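Long-range contacts in mosquitocidal toxin (Lysinibacillus sphaericus, PDB 2VSE), which is toxic to mosquitoes, probably by ADP-ribosylating host proteins with an enzymatic part that is linked to ricin-B-like lectin domains: residues M565-Q570 against K687-H692; I583-N588 against I673-Q678; L572-T577 against Q594-T599; Y28-T33 against Y785-D790. All coordinates share one frame; numbering follows the deposited sequence.

Contact 1: residues M565-Q570 against K687-H692; sequences MTVINQ and KWYLRH
Val567 CG2 rests over one face of the Tyr689 ring, a CH-pi contact 4.1 Å from the ring centroid and 27° off the normal, while the side-chain amide of Gln570 slants across the CD2 corner, its plane 47° from that of the ring. The Arg691 guanidinium carries the thioether of Met565 over one face, SD lying 3.4 Å from NH1, and at its edge it meets, in plane, a water that links Arg691 NH2 to Gln570 O. A bend at chi3 (-83°) in Met565 turns CE back to 3.8 Å from Tyr689 CB; a flexible, polarisable chain suits a place between an arginine and the foot of an aromatic side chain. The indole of Trp688 diverges to the other side of the sheet, where Thr566 CG2 approaches CZ3 to 3.7 Å. Here the first and last strands of a beta-trefoil, 560-566 and 688-692, pair antiparallel and close the barrel. Met565 and Tyr689 form the hydrogen-bonded pair, with Met565 N to Tyr689 O and Tyr689 N to Met565 O both 2.8 Å. As 565-570 leaves the strand, Val567 N still reaches Lys687 O at 3.2 Å. Beyond the pair, Gln570 uses both ends of its amide on the backbone of Tyr785 and Phe787, Arg691 NE bonds to Gln563 OE1, and Lys687 NZ forms a salt bridge with Asp648.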
loop_
_atom_site.group_PDB
_atom_site.type_symbol
_atom_site.label_atom_id
_atom_site.label_comp_id
_atom_site.label_asym_id
_atom_site.label_seq_id
_atom_site.Cartn_x
_atom_site.Cartn_y
_atom_site.Cartn_z
ATOM N N MET A 565 25.520 0.136 6.601
ATOM C CA MET A 565 25.761 -0.209 8.004
ATOM C C MET A 565 25.339 -1.651 8.229
ATOM O O MET A 565 24.267 -2.039 7.759
ATOM C CB MET A 565 24.922 0.696 8.905
ATOM C CG MET A 565 25.191 2.184 8.768
ATOM S SD MET A 565 24.022 3.063 9.811
ATOM C CE MET A 565 22.597 3.128 8.724
ATOM N N THR A 566 26.153 -2.444 8.933
ATOM C CA THR A 566 25.732 -3.806 9.287
ATOM C C THR A 566 24.589 -3.706 10.289
ATOM O O THR A 566 24.553 -2.787 11.116
ATOM C CB THR A 566 26.873 -4.686 9.873
ATOM O OG1 THR A 566 27.191 -4.275 11.212
ATOM C CG2 THR A 566 28.120 -4.642 9.002
ATOM N N VAL A 567 23.649 -4.638 10.187
ATOM C CA VAL A 567 22.521 -4.752 11.099
ATOM C C VAL A 567 22.970 -5.062 12.526
ATOM O O VAL A 567 22.396 -4.548 13.490
ATOM C CB VAL A 567 21.554 -5.840 10.571
ATOM C CG1 VAL A 567 20.734 -6.495 11.693
ATOM C CG2 VAL A 567 20.661 -5.242 9.498
ATOM N N ILE A 568 23.998 -5.893 12.659
ATOM C CA ILE A 568 24.410 -6.366 13.969
ATOM C C ILE A 568 25.140 -5.277 14.735
ATOM O O ILE A 568 25.001 -5.176 15.948
ATOM C CB ILE A 568 25.262 -7.662 13.875
ATOM C CG1 ILE A 568 24.349 -8.862 13.602
ATOM C CG2 ILE A 568 26.085 -7.895 15.167
ATOM C CD1 ILE A 568 25.023 -10.013 12.873
ATOM N N ASN A 569 25.915 -4.472 14.014
ATOM C CA ASN A 569 26.632 -3.350 14.598
ATOM C C ASN A 569 26.627 -2.150 13.639
ATOM O O ASN A 569 27.435 -2.073 12.715
ATOM C CB ASN A 569 28.065 -3.769 14.954
ATOM C CG ASN A 569 28.845 -2.670 15.654
ATOM O OD1 ASN A 569 28.369 -1.544 15.805
ATOM N ND2 ASN A 569 30.058 -2.996 16.092
ATOM N N GLN A 570 25.728 -1.202 13.871
ATOM C CA GLN A 570 25.551 -0.071 12.939
ATOM C C GLN A 570 26.752 0.866 12.889
ATOM O O GLN A 570 26.888 1.637 11.946
ATOM C CB GLN A 570 24.280 0.721 13.242
ATOM C CG GLN A 570 23.004 0.003 12.864
ATOM C CD GLN A 570 21.758 0.833 13.139
ATOM O OE1 GLN A 570 20.850 0.401 13.847
ATOM N NE2 GLN A 570 21.710 2.028 12.574
ATOM N N LYS A 687 22.633 -8.616 6.225
ATOM C CA LYS A 687 21.685 -7.528 6.103
ATOM C C LYS A 687 22.325 -6.200 6.481
ATOM O O LYS A 687 23.193 -6.135 7.358
ATOM C CB LYS A 687 20.436 -7.829 6.936
ATOM C CG LYS A 687 19.648 -9.049 6.444
ATOM C CD LYS A 687 18.842 -9.715 7.544
ATOM C CE LYS A 687 17.846 -8.759 8.190
ATOM N NZ LYS A 687 17.176 -9.364 9.374
ATOM N N TRP A 688 21.895 -5.144 5.800
ATOM C CA TRP A 688 22.480 -3.826 5.967
ATOM C C TRP A 688 21.397 -2.776 6.099
ATOM O O TRP A 688 20.366 -2.847 5.425
ATOM C CB TRP A 688 23.365 -3.464 4.768
ATOM C CG TRP A 688 24.458 -4.468 4.432
ATOM C CD1 TRP A 688 24.310 -5.646 3.758
ATOM C CD2 TRP A 688 25.852 -4.344 4.713
ATOM N NE1 TRP A 688 25.519 -6.270 3.620
ATOM C CE2 TRP A 688 26.485 -5.494 4.200
ATOM C CE3 TRP A 688 26.630 -3.381 5.370
ATOM C CZ2 TRP A 688 27.864 -5.711 4.323
ATOM C CZ3 TRP A 688 28.004 -3.595 5.485
ATOM C CH2 TRP A 688 28.600 -4.752 4.966
ATOM N N TYR A 689 21.630 -1.815 6.984
ATOM C CA TYR A 689 20.822 -0.610 7.029
ATOM C C TYR A 689 21.519 0.451 6.167
ATOM O O TYR A 689 22.762 0.577 6.197
ATOM C CB TYR A 689 20.657 -0.106 8.466
ATOM C CG TYR A 689 19.729 -0.927 9.334
ATOM C CD1 TYR A 689 18.374 -1.014 9.039
ATOM C CD2 TYR A 689 20.190 -1.575 10.492
ATOM C CE1 TYR A 689 17.509 -1.748 9.826
ATOM C CE2 TYR A 689 19.323 -2.304 11.294
ATOM C CZ TYR A 689 17.983 -2.382 10.941
ATOM O OH TYR A 689 17.076 -3.085 11.702
ATOM N N LEU A 690 20.724 1.208 5.412
ATOM C CA LEU A 690 21.256 2.215 4.499
ATOM C C LEU A 690 21.214 3.605 5.109
ATOM O O LEU A 690 20.170 4.059 5.539
ATOM C CB LEU A 690 20.481 2.214 3.163
ATOM C CG LEU A 690 20.530 0.943 2.304
ATOM C CD1 LEU A 690 19.625 1.044 1.079
ATOM C CD2 LEU A 690 21.939 0.673 1.864
ATOM N N ARG A 691 22.359 4.273 5.165
ATOM C CA ARG A 691 22.373 5.696 5.479
ATOM C C ARG A 691 22.478 6.418 4.169
ATOM O O ARG A 691 23.493 6.344 3.462
ATOM C CB ARG A 691 23.504 6.106 6.412
ATOM C CG ARG A 691 23.584 7.614 6.642
ATOM C CD ARG A 691 24.119 7.982 8.045
ATOM N NE ARG A 691 25.287 7.185 8.410
ATOM C CZ ARG A 691 25.411 6.447 9.512
ATOM N NH1 ARG A 691 24.464 6.413 10.427
ATOM N NH2 ARG A 691 26.521 5.764 9.708
ATOM N N HIS A 692 21.394 7.094 3.845
ATOM C CA HIS A 692 21.319 7.920 2.691
ATOM C C HIS A 692 21.826 9.299 3.114
ATOM O O HIS A 692 21.074 10.108 3.657
ATOM C CB HIS A 692 19.868 7.964 2.208
ATOM C CG HIS A 692 19.685 8.664 0.902
ATOM N ND1 HIS A 692 18.453 9.093 0.460
ATOM C CD2 HIS A 692 20.573 9.024 -0.055
ATOM C CE1 HIS A 692 18.588 9.680 -0.715
ATOM N NE2 HIS A 692 19.866 9.657 -1.046
HETATM O O HOH W 1 27.392 4.003 11.400
#

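Contact 2: residues I583-N588 against I673-Q678; sequences IATKTN and IPLKAQ
Two antiparallel backbone bonds, Leu675 N to Ile583 O (3.0 Å) and Thr585 N to Ile673 O (3.1 Å), flank the non-hydrogen-bonded pair of Ala584 and Pro674, whose CA atoms come within 4.0 Å. The strands belong to two of the hairpins that cap a beta-trefoil barrel, and their pairing joins 572-576 and 583-587 to 673-679 and 661-664 in one small sheet. Proline suits the middle position because no N-H is needed there toward strand 583-587, and alanine opposite is small enough for so close an approach: Ala584 CB sits 3.3 Å from Ile673 O. Leu675 sends its two methyls to different neighbours. CD1 slants past Ile583 CG2 at 3.8 Å, whereas CD2 meets Thr585 CG2, and Leu675 and Thr585 also lean on the indole of Trp688 in the barrel below the cap. Thr585 uses both branches of its side chain. With OG1 held between the backbone N and the carbonyl carbon (chi1 54°), the methyl is left for Leu675 and the hydroxyl bonds to Ile670 O in the turn ahead of the partner strand. Thr585 and Ile673 run side by side in the same direction, bringing that same OG1 to 3.4 Å from Ile673 CG1.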
loop_
_atom_site.group_PDB
_atom_site.type_symbol
_atom_site.label_atom_id
_atom_site.label_comp_id
_atom_site.label_asym_id
_atom_site.label_seq_id
_atom_site.Cartn_x
_atom_site.Cartn_y
_atom_site.Cartn_z
ATOM N N ILE A 583 36.971 -5.007 0.245
ATOM C CA ILE A 583 35.993 -4.236 0.984
ATOM C C ILE A 583 35.661 -4.965 2.289
ATOM O O ILE A 583 35.404 -6.174 2.286
ATOM C CB ILE A 583 34.745 -3.965 0.112
ATOM C CG1 ILE A 583 35.157 -3.165 -1.137
ATOM C CG2 ILE A 583 33.647 -3.244 0.911
ATOM C CD1 ILE A 583 34.100 -3.099 -2.229
ATOM N N ALA A 584 35.690 -4.223 3.400
ATOM C CA ALA A 584 35.529 -4.805 4.733
ATOM C C ALA A 584 34.645 -3.948 5.629
ATOM O O ALA A 584 34.428 -2.761 5.352
ATOM C CB ALA A 584 36.896 -5.007 5.384
ATOM N N THR A 585 34.146 -4.551 6.707
ATOM C CA THR A 585 33.423 -3.801 7.726
ATOM C C THR A 585 34.418 -3.107 8.633
ATOM O O THR A 585 35.285 -3.746 9.231
ATOM C CB THR A 585 32.488 -4.673 8.573
ATOM O OG1 THR A 585 33.220 -5.774 9.125
ATOM C CG2 THR A 585 31.344 -5.192 7.725
ATOM N N LYS A 586 34.292 -1.789 8.721
ATOM C CA LYS A 586 35.191 -0.979 9.521
ATOM C C LYS A 586 34.453 0.101 10.290
ATOM O O LYS A 586 33.392 0.579 9.879
ATOM C CB LYS A 586 36.288 -0.363 8.649
ATOM C CG LYS A 586 37.418 -1.335 8.338
ATOM C CD LYS A 586 38.280 -0.841 7.195
ATOM C CE LYS A 586 39.698 -0.520 7.635
ATOM N NZ LYS A 586 39.770 0.680 8.496
ATOM N N THR A 587 35.018 0.469 11.430
ATOM C CA THR A 587 34.471 1.540 12.245
ATOM C C THR A 587 34.233 2.779 11.371
ATOM O O THR A 587 35.087 3.158 10.570
ATOM C CB THR A 587 35.393 1.836 13.429
ATOM O OG1 THR A 587 35.601 0.626 14.171
ATOM C CG2 THR A 587 34.763 2.829 14.346
ATOM N N ASN A 588 33.059 3.389 11.494
ATOM C CA ASN A 588 32.713 4.491 10.609
ATOM C C ASN A 588 33.405 5.790 10.978
ATOM O O ASN A 588 33.490 6.152 12.151
ATOM C CB ASN A 588 31.199 4.701 10.520
ATOM C CG ASN A 588 30.812 5.832 9.550
ATOM O OD1 ASN A 588 31.465 6.048 8.520
ATOM N ND2 ASN A 588 29.738 6.540 9.877
ATOM N N ILE A 673 37.038 -7.097 9.074
ATOM C CA ILE A 673 36.803 -8.394 8.423
ATOM C C ILE A 673 36.159 -8.195 7.058
ATOM O O ILE A 673 35.210 -7.419 6.927
ATOM C CB ILE A 673 35.985 -9.412 9.269
ATOM C CG1 ILE A 673 34.640 -8.824 9.694
ATOM C CG2 ILE A 673 36.794 -9.911 10.467
ATOM C CD1 ILE A 673 33.500 -9.805 9.569
ATOM N N PRO A 674 36.693 -8.879 6.034
ATOM C CA PRO A 674 36.221 -8.719 4.661
ATOM C C PRO A 674 34.784 -9.176 4.464
ATOM O O PRO A 674 34.353 -10.154 5.085
ATOM C CB PRO A 674 37.175 -9.616 3.857
ATOM C CG PRO A 674 37.685 -10.613 4.842
ATOM C CD PRO A 674 37.808 -9.843 6.120
ATOM N N LEU A 675 34.056 -8.444 3.619
ATOM C CA LEU A 675 32.764 -8.881 3.104
ATOM C C LEU A 675 32.975 -10.126 2.249
ATOM O O LEU A 675 34.030 -10.297 1.627
ATOM C CB LEU A 675 32.107 -7.789 2.254
ATOM C CG LEU A 675 31.998 -6.309 2.656
ATOM C CD1 LEU A 675 30.880 -5.645 1.844
ATOM C CD2 LEU A 675 31.762 -6.083 4.141
ATOM N N LYS A 676 31.975 -10.999 2.235
ATOM C CA LYS A 676 32.059 -12.250 1.508
ATOM C C LYS A 676 30.738 -12.481 0.816
ATOM O O LYS A 676 29.683 -12.150 1.368
ATOM C CB LYS A 676 32.375 -13.410 2.460
ATOM C CG LYS A 676 33.786 -13.388 3.055
ATOM C CD LYS A 676 34.854 -13.777 2.000
ATOM C CE LYS A 676 36.237 -13.859 2.728
ATOM N NZ LYS A 676 37.146 -14.795 1.948
ATOM N N ALA A 677 30.802 -13.021 -0.401
ATOM C CA ALA A 677 29.611 -13.408 -1.135
ATOM C C ALA A 677 29.151 -14.739 -0.574
ATOM O O ALA A 677 29.965 -15.637 -0.351
ATOM C CB ALA A 677 29.913 -13.520 -2.612
ATOM N N GLN A 678 27.853 -14.861 -0.320
ATOM C CA GLN A 678 27.318 -16.076 0.289
ATOM C C GLN A 678 25.885 -16.356 -0.146
ATOM O O GLN A 678 25.165 -15.442 -0.544
ATOM C CB GLN A 678 27.433 -16.009 1.821
ATOM C CG GLN A 678 27.449 -14.589 2.402
ATOM C CD GLN A 678 27.277 -14.541 3.915
ATOM O OE1 GLN A 678 27.135 -15.567 4.577
ATOM N NE2 GLN A 678 27.276 -13.342 4.461
#

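Contact 3: residues L572-T577 against Q594-T599; sequences LIADLT and QKWTVT
The indole of Trp596 comes edge-on to strand 572-576, its NE1 giving a nearly straight bond (163°) to Ala574 O at 3.2 Å. The oxygen lies close to the ring plane, although the donor stands well above the plane of the carbonyl. Farther round the six-membered ring, CH2 is 3.7 Å from Leu576 CB, so a residue with one polar N-H and a broad apolar body serves both the backbone and the core. Gln594 lies along the other flank of the strand: the Ile573 side chain crosses it at about a right angle, CD1 lying 3.4 Å from Gln594 CB, and NE2 reaches Asp575 OD2 at 2.9 Å. Amide and carboxylate planes are turned 74° apart, and the bond, clearly bent, enters on the anti side of the carboxylate. Asp575 gets there with CG trans to its backbone N. The far end of the amide is fixed too, OE1 accepting from Ser591 OG and Asn589 N. A water donates to Ala574 O and to Gln594 O, joining the two backbones where no strand pairing exists. Gln594, Lys595 and Trp596 form the Gln-X-Trp signature of ricin-B-type beta-trefoils. Strand 596-599 runs at 97° to strand 572-576; Trp596 stands edge-to-face with Phe564 of strand 560-566, touches strand 606-611 on Ile609 and Asn611, and meets Ile583 of strand 583-587.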
loop_
_atom_site.group_PDB
_atom_site.type_symbol
_atom_site.label_atom_id
_atom_site.label_comp_id
_atom_site.label_asym_id
_atom_site.label_seq_id
_atom_site.Cartn_x
_atom_site.Cartn_y
_atom_site.Cartn_z
ATOM N N LEU A 572 29.623 -0.234 12.329
ATOM C CA LEU A 572 30.475 -0.809 11.290
ATOM C C LEU A 572 29.836 -0.648 9.923
ATOM O O LEU A 572 28.660 -0.992 9.721
ATOM C CB LEU A 572 30.788 -2.279 11.572
ATOM C CG LEU A 572 31.587 -2.583 12.854
ATOM C CD1 LEU A 572 31.841 -4.070 13.000
ATOM C CD2 LEU A 572 32.908 -1.821 12.924
ATOM N N ILE A 573 30.613 -0.109 8.989
ATOM C CA ILE A 573 30.145 0.144 7.635
ATOM C C ILE A 573 31.068 -0.521 6.616
ATOM O O ILE A 573 32.175 -0.935 6.959
ATOM C CB ILE A 573 30.047 1.659 7.346
ATOM C CG1 ILE A 573 31.318 2.388 7.801
ATOM C CG2 ILE A 573 28.822 2.267 8.020
ATOM C CD1 ILE A 573 32.445 2.340 6.817
ATOM N N ALA A 574 30.597 -0.635 5.371
ATOM C CA ALA A 574 31.385 -1.196 4.272
ATOM C C ALA A 574 32.423 -0.176 3.832
ATOM O O ALA A 574 32.090 0.928 3.384
ATOM C CB ALA A 574 30.491 -1.579 3.105
ATOM N N ASP A 575 33.687 -0.564 3.960
ATOM C CA ASP A 575 34.812 0.330 3.739
ATOM C C ASP A 575 35.679 -0.282 2.662
ATOM O O ASP A 575 36.073 -1.448 2.761
ATOM C CB ASP A 575 35.596 0.493 5.059
ATOM C CG ASP A 575 36.782 1.482 4.969
ATOM O OD1 ASP A 575 37.552 1.447 3.991
ATOM O OD2 ASP A 575 36.977 2.275 5.918
ATOM N N LEU A 576 35.964 0.497 1.622
ATOM C CA LEU A 576 36.947 0.088 0.626
ATOM C C LEU A 576 38.329 0.247 1.258
ATOM O O LEU A 576 38.833 1.367 1.393
ATOM C CB LEU A 576 36.821 0.904 -0.679
ATOM C CG LEU A 576 37.910 0.732 -1.771
ATOM C CD1 LEU A 576 38.071 -0.716 -2.234
ATOM C CD2 LEU A 576 37.650 1.625 -2.977
ATOM N N THR A 577 38.930 -0.867 1.670
ATOM C CA THR A 577 40.215 -0.798 2.370
ATOM C C THR A 577 41.357 -0.685 1.385
ATOM O O THR A 577 41.159 -0.749 0.171
ATOM C CB THR A 577 40.463 -1.990 3.321
ATOM O OG1 THR A 577 40.815 -3.156 2.566
ATOM C CG2 THR A 577 39.238 -2.269 4.166
ATOM N N GLN A 594 34.307 5.290 2.531
ATOM C CA GLN A 594 33.273 4.615 3.318
ATOM C C GLN A 594 31.894 5.063 2.836
ATOM O O GLN A 594 30.848 4.763 3.455
ATOM C CB GLN A 594 33.458 4.932 4.798
ATOM C CG GLN A 594 34.855 4.575 5.329
ATOM C CD GLN A 594 35.061 4.989 6.769
ATOM O OE1 GLN A 594 34.840 6.144 7.130
ATOM N NE2 GLN A 594 35.499 4.045 7.602
ATOM N N LYS A 595 31.905 5.789 1.718
ATOM C CA LYS A 595 30.688 6.292 1.086
ATOM C C LYS A 595 30.641 5.788 -0.339
ATOM O O LYS A 595 31.677 5.610 -0.968
ATOM C CB LYS A 595 30.656 7.825 1.073
ATOM C CG LYS A 595 30.714 8.488 2.444
ATOM C CD LYS A 595 30.838 9.993 2.306
ATOM C CE LYS A 595 30.946 10.674 3.654
ATOM N NZ LYS A 595 31.167 12.147 3.512
ATOM N N TRP A 596 29.440 5.562 -0.848
ATOM C CA TRP A 596 29.267 4.979 -2.162
ATOM C C TRP A 596 28.113 5.655 -2.872
ATOM O O TRP A 596 27.063 5.903 -2.267
ATOM C CB TRP A 596 28.996 3.476 -2.051
ATOM C CG TRP A 596 30.010 2.763 -1.221
ATOM C CD1 TRP A 596 30.100 2.773 0.138
ATOM C CD2 TRP A 596 31.087 1.937 -1.691
ATOM N NE1 TRP A 596 31.170 2.017 0.546
ATOM C CE2 TRP A 596 31.795 1.491 -0.554
ATOM C CE3 TRP A 596 31.524 1.536 -2.960
ATOM C CZ2 TRP A 596 32.922 0.659 -0.642
ATOM C CZ3 TRP A 596 32.661 0.704 -3.048
ATOM C CH2 TRP A 596 33.334 0.276 -1.894
ATOM N N THR A 597 28.310 5.966 -4.155
ATOM C CA THR A 597 27.205 6.402 -5.010
ATOM C C THR A 597 26.468 5.165 -5.531
ATOM O O THR A 597 27.076 4.274 -6.124
ATOM C CB THR A 597 27.670 7.255 -6.210
ATOM O OG1 THR A 597 28.501 6.462 -7.056
ATOM C CG2 THR A 597 28.441 8.478 -5.762
ATOM N N VAL A 598 25.162 5.111 -5.287
ATOM C CA VAL A 598 24.330 3.980 -5.690
ATOM C C VAL A 598 23.437 4.437 -6.853
ATOM O O VAL A 598 22.693 5.413 -6.722
ATOM C CB VAL A 598 23.505 3.472 -4.490
ATOM C CG1 VAL A 598 22.534 2.390 -4.896
ATOM C CG2 VAL A 598 24.440 2.966 -3.356
ATOM N N THR A 599 23.525 3.749 -7.991
ATOM C CA THR A 599 22.826 4.194 -9.201
ATOM C C THR A 599 22.091 3.064 -9.922
ATOM O O THR A 599 22.673 2.018 -10.228
ATOM C CB THR A 599 23.779 4.916 -10.198
ATOM O OG1 THR A 599 24.561 5.895 -9.502
ATOM C CG2 THR A 599 22.995 5.616 -11.298
HETATM O O HOH W 2 29.760 2.552 3.546
#

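Contact 4: residues Y28-T33 against Y785-D790; sequences YQLIST and YNFNKD
Gln29 NE2 is gripped twice: it donates to Phe787 O at 2.8 Å and to Tyr785 OH at 2.9 Å, and both bonds are fairly straight. The first falls on a lone pair of the carbonyl and the second lies close to the amide plane, so both N-H groups are used and the amide's rotation is fixed. A glutamine suits this place because its chain, fully extended with CG trans to the backbone N (chi1 178°), spans from the helix to the turn opposite. Its amide lies roughly stacked on the Asp790 carboxylate, whose exact place is doubtful because OD1 is modelled too close to Thr33. A water donates to Asp790 OD2 and, over a longer distance, to Gln29 O. From the next residue of the helix, Leu30 CD2 packs 3.6 Å from Tyr785 CE2 and 4.0 Å from Phe787 CE1, an apolar patch beside the polar one. The receiving segment contains an Asx motif, in which Asn786 OD1 accepts from Lys789 N (2.8 Å), a turn within which Phe787 O faces the helix. Phe787 also takes Tyr785 CD2 over the centre of one ring face. Helix 24-33 thus docks on the turn between strands 780-786 and 791-796 of the last ricin-B-like domain, while Phe787 stacks with Tyr689 of strand 688-692 in the neighbouring trefoil.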
loop_
_atom_site.group_PDB
_atom_site.type_symbol
_atom_site.label_atom_id
_atom_site.label_comp_id
_atom_site.label_asym_id
_atom_site.label_seq_id
_atom_site.Cartn_x
_atom_site.Cartn_y
_atom_site.Cartn_z
ATOM N N TYR A 28 5.758 0.816 13.596
ATOM C CA TYR A 28 5.239 1.311 14.846
ATOM C C TYR A 28 6.372 1.911 15.690
ATOM O O TYR A 28 6.198 2.941 16.349
ATOM C CB TYR A 28 4.485 0.210 15.602
ATOM C CG TYR A 28 3.914 0.708 16.894
ATOM C CD1 TYR A 28 2.665 1.316 16.938
ATOM C CD2 TYR A 28 4.642 0.611 18.080
ATOM C CE1 TYR A 28 2.144 1.783 18.135
ATOM C CE2 TYR A 28 4.130 1.084 19.279
ATOM C CZ TYR A 28 2.885 1.673 19.294
ATOM O OH TYR A 28 2.382 2.149 20.477
ATOM N N GLN A 29 7.526 1.258 15.662
ATOM C CA GLN A 29 8.705 1.757 16.344
ATOM C C GLN A 29 9.146 3.121 15.800
ATOM O O GLN A 29 9.396 4.051 16.572
ATOM C CB GLN A 29 9.839 0.740 16.235
ATOM C CG GLN A 29 11.137 1.182 16.885
ATOM C CD GLN A 29 12.266 0.217 16.630
ATOM O OE1 GLN A 29 12.151 -0.971 16.916
ATOM N NE2 GLN A 29 13.374 0.723 16.095
ATOM N N LEU A 30 9.234 3.237 14.476
ATOM C CA LEU A 30 9.676 4.477 13.850
ATOM C C LEU A 30 8.716 5.639 14.105
ATOM O O LEU A 30 9.154 6.762 14.363
ATOM C CB LEU A 30 9.942 4.281 12.354
ATOM C CG LEU A 30 10.940 3.172 11.982
ATOM C CD1 LEU A 30 10.872 2.868 10.496
ATOM C CD2 LEU A 30 12.389 3.470 12.416
ATOM N N ILE A 31 7.415 5.356 14.057
ATOM C CA ILE A 31 6.400 6.363 14.361
ATOM C C ILE A 31 6.475 6.783 15.827
ATOM O O ILE A 31 6.464 7.969 16.122
ATOM C CB ILE A 31 4.963 5.892 13.984
ATOM C CG1 ILE A 31 4.870 5.573 12.491
ATOM C CG2 ILE A 31 3.940 6.962 14.333
ATOM C CD1 ILE A 31 3.529 4.943 12.055
ATOM N N SER A 32 6.583 5.804 16.723
ATOM C CA SER A 32 6.611 6.053 18.169
ATOM C C SER A 32 7.815 6.842 18.684
ATOM O O SER A 32 7.627 7.667 19.582
ATOM C CB SER A 32 6.492 4.750 18.966
ATOM O OG SER A 32 5.281 4.083 18.668
ATOM N N THR A 33 9.027 6.594 18.157
ATOM C CA THR A 33 10.241 7.232 18.740
ATOM C C THR A 33 10.185 8.738 18.800
ATOM O O THR A 33 10.765 9.315 19.687
ATOM C CB THR A 33 11.632 6.866 18.100
ATOM O OG1 THR A 33 11.540 6.689 16.683
ATOM C CG2 THR A 33 12.214 5.664 18.733
ATOM N N TYR A 785 20.350 7.229 14.036
ATOM C CA TYR A 785 19.303 6.389 14.545
ATOM C C TYR A 785 19.799 4.955 14.682
ATOM O O TYR A 785 20.406 4.414 13.759
ATOM C CB TYR A 785 18.058 6.424 13.639
ATOM C CG TYR A 785 16.895 5.667 14.255
ATOM C CD1 TYR A 785 16.281 6.133 15.426
ATOM C CD2 TYR A 785 16.447 4.476 13.718
ATOM C CE1 TYR A 785 15.231 5.446 16.027
ATOM C CE2 TYR A 785 15.397 3.765 14.316
ATOM C CZ TYR A 785 14.800 4.270 15.470
ATOM O OH TYR A 785 13.762 3.609 16.069
ATOM N N ASN A 786 19.527 4.344 15.836
ATOM C CA ASN A 786 19.856 2.949 16.046
ATOM C C ASN A 786 18.585 2.106 16.095
ATOM O O ASN A 786 17.728 2.311 16.954
ATOM C CB ASN A 786 20.731 2.763 17.298
ATOM C CG ASN A 786 21.184 1.321 17.481
ATOM O OD1 ASN A 786 20.436 0.488 17.984
ATOM N ND2 ASN A 786 22.399 1.019 17.055
ATOM N N PHE A 787 18.471 1.171 15.160
ATOM C CA PHE A 787 17.221 0.456 14.913
ATOM C C PHE A 787 16.902 -0.548 15.999
ATOM O O PHE A 787 15.747 -0.721 16.386
ATOM C CB PHE A 787 17.267 -0.255 13.557
ATOM C CG PHE A 787 17.070 0.668 12.405
ATOM C CD1 PHE A 787 15.805 0.805 11.821
ATOM C CD2 PHE A 787 18.131 1.425 11.914
ATOM C CE1 PHE A 787 15.605 1.682 10.768
ATOM C CE2 PHE A 787 17.941 2.310 10.853
ATOM C CZ PHE A 787 16.680 2.445 10.278
ATOM N N ASN A 788 17.940 -1.211 16.478
ATOM C CA ASN A 788 17.786 -2.235 17.465
ATOM C C ASN A 788 17.499 -1.656 18.867
ATOM O O ASN A 788 16.575 -2.124 19.533
ATOM C CB ASN A 788 19.004 -3.158 17.405
ATOM C CG ASN A 788 19.257 -3.887 18.698
ATOM O OD1 ASN A 788 18.476 -4.741 19.106
ATOM N ND2 ASN A 788 20.373 -3.572 19.336
ATOM N N LYS A 789 18.244 -0.628 19.296
ATOM C CA LYS A 789 17.969 0.011 20.595
ATOM C C LYS A 789 16.870 1.070 20.544
ATOM O O LYS A 789 16.384 1.502 21.584
ATOM C CB LYS A 789 19.225 0.612 21.240
ATOM C CG LYS A 789 20.470 -0.257 21.247
ATOM C CD LYS A 789 20.237 -1.660 21.750
ATOM C CE LYS A 789 20.381 -1.780 23.235
ATOM N NZ LYS A 789 20.842 -3.149 23.576
ATOM N N ASP A 790 16.493 1.503 19.343
ATOM C CA ASP A 790 15.385 2.447 19.185
ATOM C C ASP A 790 15.692 3.820 19.809
ATOM O O ASP A 790 14.989 4.280 20.698
ATOM C CB ASP A 790 14.128 1.829 19.809
ATOM C CG ASP A 790 12.872 2.572 19.463
ATOM O OD1 ASP A 790 12.943 3.531 18.672
ATOM O OD2 ASP A 790 11.796 2.176 19.963
HETATM O O HOH W 3 9.641 3.362 19.657
#

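Overall arrangement
From the N terminus, contact 4 closes by far the longest loop, bringing helix 24-33 against the lectin domain near the C terminus; the other three contacts all fall within it. Contact 1 closes a whole beta-trefoil by joining its first and last strands, and inside that loop lie contacts 2 and 3. These two cross, since their segments alternate along the chain: contact 3 ties strand 572-576 to the barrel strand 596-601, contact 2 joins the following strand 583-587 to 673-679 in the cap. Contacts 1, 2 and 3 touch one another, with centres 10 to 12 Å apart, whereas contact 4 reaches this trefoil through contact 1, where residues 565-570 and 785-790 meet.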